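Paenibacillus xanthan lyase (Paenibacillus, PDB 6F2P) removes the terminal mannose from xanthan side chains by beta-elimination, as a calcium-binding, multidomain lyase of polysaccharide lyase family 8. Local coordinates at residues V701-Y705 with S869-Y873; K718-I722 with S744-K748; R824-S828 with W851-L856. Residues are numbered along the deposited sequence.

The three contacts lie in two beta-sandwiches of the C-terminal half of the chain. Contact 1 joins the two: strand 703-708 of the first meets strand 871-882 of the second, and the 163 residues between its segments contain both other contacts, contact 2 preceding contact 3. Contact 2 stays within the first sandwich, where a turn leads from the edge of its seven-stranded sheet to its five-stranded sheet; its centre is about 16 Å from that of contact 1. Contact 3 belongs to the second sandwich, centre to centre about 32 Å from contact 1 and about 43 Å from contact 2. Two contacts thus lie within single sandwiches and one lies between them.

Contact 1. Residues V701-Y705 with S869-Y873; sequences VGTIY and SPGSY
Two antiparallel beta-sandwiches of the xanthan lyase abut here, the start of strand 703-708 facing the start of strand 871-882. The short segments 703-705 and 871-873 approach to 6.5 Å between axes, with their directions 141° apart. The strands belong to different sheets of different sandwiches, and no backbone hydrogen bond joins the two segments. The nearest CA pairs are Gly702 with Ser872 at 5.9 Å and Tyr705 with Gly871 at 6.6 Å.

Tyr705 gives the largest area, 59 Å². From an extended backbone its CB points toward 869-873, and with chi1 in m and chi2 at 57° one ring face receives the backbone of Pro870 and Gly871: CE1 of Tyr705 lies 3.4 Å from CA of Gly871, and its CD2 3.9 Å from O of Pro870. The same ring touches the proline, Tyr705 CE2 to Pro870 CB measuring 4.1 Å, while its hydroxyl is hydrogen-bonded to Asp812 of strand 806-813. The phi/psi of Gly871, 157/-164, calls for glycine, since a CB would press on the carbonyl O of Pro870.

Ser872 also points toward its partner, chi1 m, and sits beside Gly702, where any CB would clash with the serine hydroxyl; CA of Gly702 is 3.7 Å from OG of Ser872. Thr703, chi1 p, completes the polar half of the interface. A water accepts from N of Ser872 at 2.9 Å, lies 2.9 Å from OG1 of Thr703 and donates weakly to the Thr703 O. Directly between the strands, OG1 of Thr703 and OG of Ser872 share a short hydrogen bond of 2.6 Å.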
# COMPACT_ATOMS: atom_id res chain seq x y z
N VAL A 701 4.24 -8.57 -11.01
CA VAL A 701 3.16 -8.72 -11.99
C VAL A 701 2.79 -10.18 -12.20
O VAL A 701 1.96 -10.50 -13.05
CB VAL A 701 3.54 -8.13 -13.35
CG1 VAL A 701 3.90 -6.66 -13.22
CG2 VAL A 701 4.68 -8.91 -13.95
N GLY A 702 3.43 -11.06 -11.44
CA GLY A 702 3.19 -12.49 -11.56
C GLY A 702 2.50 -13.05 -10.33
O GLY A 702 1.47 -12.54 -9.90
N THR A 703 3.10 -14.09 -9.76
CA THR A 703 2.48 -14.80 -8.65
C THR A 703 3.34 -14.80 -7.39
O THR A 703 4.53 -14.47 -7.42
CB THR A 703 2.18 -16.28 -9.01
OG1 THR A 703 3.37 -16.90 -9.51
CG2 THR A 703 1.11 -16.38 -10.09
N ILE A 704 2.71 -15.18 -6.29
CA ILE A 704 3.43 -15.53 -5.08
C ILE A 704 2.97 -16.90 -4.63
O ILE A 704 1.79 -17.10 -4.34
CB ILE A 704 3.16 -14.55 -3.94
CG1 ILE A 704 3.69 -13.15 -4.28
CG2 ILE A 704 3.78 -15.07 -2.65
CD1 ILE A 704 3.26 -12.07 -3.28
N TYR A 705 3.89 -17.85 -4.57
CA TYR A 705 3.58 -19.18 -4.05
C TYR A 705 3.81 -19.22 -2.55
O TYR A 705 4.84 -18.75 -2.05
CB TYR A 705 4.46 -20.22 -4.73
CG TYR A 705 3.98 -20.67 -6.10
CD1 TYR A 705 3.78 -19.76 -7.12
CD2 TYR A 705 3.76 -22.02 -6.37
CE1 TYR A 705 3.35 -20.17 -8.37
CE2 TYR A 705 3.34 -22.43 -7.62
CZ TYR A 705 3.14 -21.51 -8.61
OH TYR A 705 2.71 -21.91 -9.85
N SER A 869 12.08 -24.81 -9.48
CA SER A 869 10.93 -24.65 -8.60
C SER A 869 9.75 -24.09 -9.39
O SER A 869 9.94 -23.37 -10.38
CB SER A 869 11.28 -23.72 -7.44
OG SER A 869 11.77 -22.48 -7.92
N PRO A 870 8.52 -24.41 -8.97
CA PRO A 870 7.35 -23.90 -9.67
C PRO A 870 7.10 -22.46 -9.23
O PRO A 870 7.27 -22.14 -8.05
CB PRO A 870 6.23 -24.81 -9.18
CG PRO A 870 6.65 -25.20 -7.80
CD PRO A 870 8.16 -25.26 -7.82
N GLY A 871 6.71 -21.61 -10.17
CA GLY A 871 6.42 -20.23 -9.86
C GLY A 871 6.56 -19.38 -11.10
O GLY A 871 6.60 -19.89 -12.22
N SER A 872 6.66 -18.07 -10.89
CA SER A 872 6.77 -17.14 -12.00
C SER A 872 8.20 -17.05 -12.53
O SER A 872 9.17 -17.14 -11.76
CB SER A 872 6.26 -15.76 -11.59
OG SER A 872 4.88 -15.81 -11.26
N TYR A 873 8.33 -16.91 -13.84
CA TYR A 873 9.63 -16.73 -14.48
C TYR A 873 9.53 -15.60 -15.50
O TYR A 873 8.50 -15.43 -16.15
CB TYR A 873 10.10 -18.02 -15.15
CG TYR A 873 10.52 -19.09 -14.17
CD1 TYR A 873 9.58 -19.90 -13.54
CD2 TYR A 873 11.86 -19.30 -13.88
CE1 TYR A 873 9.96 -20.87 -12.64
CE2 TYR A 873 12.25 -20.28 -12.98
CZ TYR A 873 11.30 -21.06 -12.37
OH TYR A 873 11.68 -22.03 -11.47
O HOH W 1 5.93 -17.19 -8.22

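Contact 2. Residues K718-I722 with S744-K748; sequences KDNEI and SYKVK
Lys718 ends strand 714-718 with an extended backbone and forms an antiparallel, non-hydrogen-bonded pair with Val747 of strand 744-750, their CA atoms 4.2 Å apart. The two side chains share one face of the sheet, Lys718 CB lying 3.8 Å from Val747 CG2. CA of Lys718 also makes a CH···O contact of 3.5 Å with O of Lys746. Beyond CB the lysine, chi1 p, curls back over its own turn, where NZ donates to O of Asp719 at 3.1 Å and more weakly to the carbonyls of Asn720 and Ile722.

Asp719 binds Lys746 twice. Its N donates to O of Lys746 at 2.9 Å, and its carboxylate OD2, with chi1 in m, accepts from N of Lys746 at 2.6 Å. The side chain thus takes up the strand amide just as the main chain turns away. Asp719 to Ile722 is a type I beta turn, with Asn720 at -55/-51 and Glu721 at -77/3, closed by a 3.3 Å bond from Ile722 N to Asp719 O. From the turn, CB of Glu721 comes within 3.8 Å of CE2 of Tyr745. Ile722, m in both chi angles, returns inward: its CD1 is 3.9 Å from CB of Tyr745 and its CG2 4.0 Å from CB of Val747.

The turn is a sheet-to-sheet connection of the beta-sandwich, carrying the chain from the edge strand 714-718 of the seven-stranded sheet to strand 722-726, an edge of the five-stranded sheet. Ile722 packs there on Phe733 and Val735 of strand 731-736, while strand 744-750 is flanked across its sheet by strand 688-694.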
# COMPACT_ATOMS: atom_id res chain seq x y z
N LYS A 718 -12.04 -18.27 0.09
CA LYS A 718 -10.85 -17.72 -0.55
C LYS A 718 -11.18 -16.52 -1.43
O LYS A 718 -12.25 -16.44 -2.02
CB LYS A 718 -10.13 -18.80 -1.37
CG LYS A 718 -10.70 -19.04 -2.76
CD LYS A 718 -9.82 -19.98 -3.58
CE LYS A 718 -10.23 -19.97 -5.04
NZ LYS A 718 -10.49 -18.57 -5.52
N ASP A 719 -10.24 -15.58 -1.50
CA ASP A 719 -10.37 -14.46 -2.43
C ASP A 719 -10.12 -14.96 -3.84
O ASP A 719 -9.58 -16.05 -4.03
CB ASP A 719 -9.37 -13.35 -2.07
CG ASP A 719 -9.83 -12.50 -0.91
OD1 ASP A 719 -11.05 -12.25 -0.79
OD2 ASP A 719 -8.98 -12.06 -0.11
N ASN A 720 -10.53 -14.17 -4.83
CA ASN A 720 -10.47 -14.58 -6.22
C ASN A 720 -9.09 -15.04 -6.69
O ASN A 720 -8.95 -16.12 -7.27
CB ASN A 720 -10.93 -13.45 -7.13
CG ASN A 720 -12.28 -12.93 -6.75
OD1 ASN A 720 -12.53 -11.71 -6.81
ND2 ASN A 720 -13.18 -13.83 -6.36
N GLU A 721 -8.08 -14.23 -6.43
CA GLU A 721 -6.77 -14.45 -7.03
C GLU A 721 -5.97 -15.57 -6.36
O GLU A 721 -4.83 -15.84 -6.73
CB GLU A 721 -5.98 -13.13 -7.06
CG GLU A 721 -6.71 -12.03 -7.83
CD GLU A 721 -7.14 -12.49 -9.22
OE1 GLU A 721 -6.33 -13.13 -9.93
OE2 GLU A 721 -8.30 -12.21 -9.61
N ILE A 722 -6.58 -16.23 -5.38
CA ILE A 722 -5.99 -17.40 -4.74
C ILE A 722 -6.29 -18.67 -5.54
O ILE A 722 -7.42 -18.91 -5.94
CB ILE A 722 -6.54 -17.63 -3.32
CG1 ILE A 722 -6.33 -16.39 -2.45
CG2 ILE A 722 -5.88 -18.85 -2.69
CD1 ILE A 722 -4.90 -16.17 -2.09
N SER A 744 -4.58 -6.90 0.09
CA SER A 744 -4.47 -8.21 0.72
C SER A 744 -5.38 -9.28 0.11
O SER A 744 -6.54 -9.02 -0.20
CB SER A 744 -4.75 -8.09 2.21
OG SER A 744 -3.72 -7.36 2.84
N TYR A 745 -4.83 -10.49 -0.02
CA TYR A 745 -5.57 -11.67 -0.48
C TYR A 745 -5.64 -12.72 0.62
O TYR A 745 -4.61 -13.10 1.18
CB TYR A 745 -4.86 -12.26 -1.68
CG TYR A 745 -4.60 -11.27 -2.78
CD1 TYR A 745 -3.40 -10.56 -2.84
CD2 TYR A 745 -5.54 -11.06 -3.77
CE1 TYR A 745 -3.16 -9.66 -3.86
CE2 TYR A 745 -5.30 -10.16 -4.79
CZ TYR A 745 -4.11 -9.46 -4.83
OH TYR A 745 -3.89 -8.57 -5.85
N LYS A 746 -6.84 -13.21 0.92
CA LYS A 746 -7.04 -14.15 2.03
C LYS A 746 -7.58 -15.51 1.61
O LYS A 746 -8.34 -15.62 0.65
CB LYS A 746 -7.95 -13.54 3.10
CG LYS A 746 -7.31 -12.43 3.93
CD LYS A 746 -8.34 -11.71 4.79
CE LYS A 746 -7.72 -10.63 5.67
NZ LYS A 746 -6.91 -9.66 4.89
N VAL A 747 -7.16 -16.54 2.34
CA VAL A 747 -7.68 -17.89 2.15
C VAL A 747 -7.83 -18.55 3.52
O VAL A 747 -6.98 -18.39 4.39
CB VAL A 747 -6.77 -18.73 1.22
CG1 VAL A 747 -5.37 -18.90 1.81
CG2 VAL A 747 -7.39 -20.10 0.95
N LYS A 748 -8.94 -19.26 3.73
CA LYS A 748 -9.18 -19.93 5.00
C LYS A 748 -9.43 -21.42 4.78
O LYS A 748 -10.38 -21.83 4.11
CB LYS A 748 -10.34 -19.28 5.76
CG LYS A 748 -10.66 -19.97 7.09
CD LYS A 748 -11.31 -19.03 8.10
CE LYS A 748 -12.59 -18.41 7.56
NZ LYS A 748 -13.36 -17.64 8.59

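Contact 3. Residues R824-S828 with W851-L856; sequences RIMKS and WTTSEL
Lys827 lays its fully extended side chain, t at all four chi angles, across the indole of Trp851. CG of Lys827 stands over the face of the Trp851 five-membered ring, 4.2 Å from its centroid in a CH-pi contact, and Lys827 CB is 3.5 Å from Trp851 CZ2. Chi1 p and chi2 95° turn the indole under the lysine, and NE1 of Trp851 donates to O of Glu855 at 2.9 Å, spanning the loop. At the ring edge, CH2 of Trp851 is 3.5 Å from O of Ile825.

The loop between strands 841-848 and 857-867 thus packs on the end of strand 817-826 in the second beta-sandwich. There Lys827 N donates to O of Leu856 at 2.8 Å, just before strand 857-867, the antiparallel partner. NZ of Lys827 donates to O of Thr853 at 3.0 Å and weakly to O of Thr852 at 3.4 Å. The contact therefore combines a CH-pi overlap with hydrogen bonds to main-chain carbonyls, and no salt bridge joins the segments.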
# COMPACT_ATOMS: atom_id res chain seq x y z
N ARG A 824 5.50 -19.36 -30.96
CA ARG A 824 4.83 -19.35 -32.26
C ARG A 824 4.80 -17.92 -32.76
O ARG A 824 4.28 -17.03 -32.10
CB ARG A 824 3.41 -19.92 -32.16
CG ARG A 824 2.71 -20.08 -33.50
CD ARG A 824 1.34 -20.74 -33.34
NE ARG A 824 0.93 -21.47 -34.54
CZ ARG A 824 -0.02 -21.06 -35.38
NH1 ARG A 824 -0.67 -19.93 -35.16
NH2 ARG A 824 -0.32 -21.79 -36.44
N ILE A 825 5.39 -17.71 -33.93
CA ILE A 825 5.56 -16.38 -34.50
C ILE A 825 4.73 -16.25 -35.78
O ILE A 825 4.80 -17.11 -36.66
CB ILE A 825 7.04 -16.13 -34.84
CG1 ILE A 825 7.93 -16.30 -33.60
CG2 ILE A 825 7.22 -14.76 -35.51
CD1 ILE A 825 7.49 -15.51 -32.39
N MET A 826 3.94 -15.18 -35.88
CA MET A 826 3.20 -14.91 -37.11
C MET A 826 4.11 -14.20 -38.12
O MET A 826 5.00 -13.43 -37.74
CB MET A 826 1.97 -14.06 -36.82
CG MET A 826 1.06 -14.64 -35.77
SD MET A 826 0.27 -16.15 -36.36
CE MET A 826 1.09 -17.34 -35.32
N LYS A 827 3.90 -14.47 -39.40
CA LYS A 827 4.69 -13.83 -40.45
C LYS A 827 4.39 -12.34 -40.50
O LYS A 827 3.23 -11.92 -40.42
CB LYS A 827 4.42 -14.47 -41.82
CG LYS A 827 5.27 -13.89 -42.96
CD LYS A 827 4.91 -14.52 -44.29
CE LYS A 827 5.63 -13.85 -45.46
NZ LYS A 827 5.12 -14.39 -46.75
N SER A 828 5.44 -11.55 -40.63
CA SER A 828 5.31 -10.11 -40.73
C SER A 828 6.49 -9.61 -41.53
O SER A 828 7.62 -10.06 -41.33
CB SER A 828 5.30 -9.48 -39.33
OG SER A 828 5.37 -8.07 -39.37
N TRP A 851 10.99 -14.11 -42.52
CA TRP A 851 10.95 -14.99 -43.68
C TRP A 851 9.99 -14.52 -44.78
O TRP A 851 9.05 -13.75 -44.53
CB TRP A 851 10.65 -16.45 -43.29
CG TRP A 851 9.24 -16.72 -42.86
CD1 TRP A 851 8.22 -17.18 -43.64
CD2 TRP A 851 8.71 -16.56 -41.55
NE1 TRP A 851 7.08 -17.32 -42.89
CE2 TRP A 851 7.35 -16.95 -41.60
CE3 TRP A 851 9.24 -16.13 -40.33
CZ2 TRP A 851 6.52 -16.92 -40.49
CZ3 TRP A 851 8.42 -16.10 -39.23
CH2 TRP A 851 7.07 -16.49 -39.31
N THR A 852 10.24 -14.98 -46.00
CA THR A 852 9.52 -14.55 -47.20
C THR A 852 8.67 -15.68 -47.77
O THR A 852 7.76 -15.43 -48.57
CB THR A 852 10.50 -14.09 -48.28
OG1 THR A 852 11.58 -15.03 -48.36
CG2 THR A 852 11.06 -12.72 -47.96
N THR A 853 8.98 -16.91 -47.37
CA THR A 853 8.27 -18.08 -47.87
C THR A 853 6.77 -18.05 -47.55
O THR A 853 6.29 -17.14 -46.86
CB THR A 853 8.94 -19.40 -47.39
OG1 THR A 853 8.99 -19.43 -45.96
CG2 THR A 853 10.35 -19.49 -47.93
N SER A 854 6.04 -19.04 -48.05
CA SER A 854 4.58 -19.01 -48.07
C SER A 854 3.89 -18.99 -46.70
O SER A 854 2.90 -18.27 -46.52
CB SER A 854 4.05 -20.20 -48.89
OG SER A 854 5.01 -20.62 -49.86
N GLU A 855 4.41 -19.77 -45.75
CA GLU A 855 3.69 -20.02 -44.50
C GLU A 855 3.44 -18.80 -43.61
O GLU A 855 4.29 -17.90 -43.48
CB GLU A 855 4.34 -21.15 -43.68
CG GLU A 855 5.72 -20.85 -43.15
CD GLU A 855 6.81 -21.23 -44.13
OE1 GLU A 855 6.97 -22.45 -44.39
OE2 GLU A 855 7.50 -20.33 -44.64
N LEU A 856 2.27 -18.79 -42.99
CA LEU A 856 1.80 -17.66 -42.19
C LEU A 856 2.37 -17.62 -40.79
O LEU A 856 2.29 -16.60 -40.10
CB LEU A 856 0.28 -17.70 -42.11
CG LEU A 856 -0.38 -17.45 -43.45
CD1 LEU A 856 -1.86 -17.77 -43.37
CD2 LEU A 856 -0.15 -16.00 -43.86
O HOH W 2 0.90 -13.79 -40.43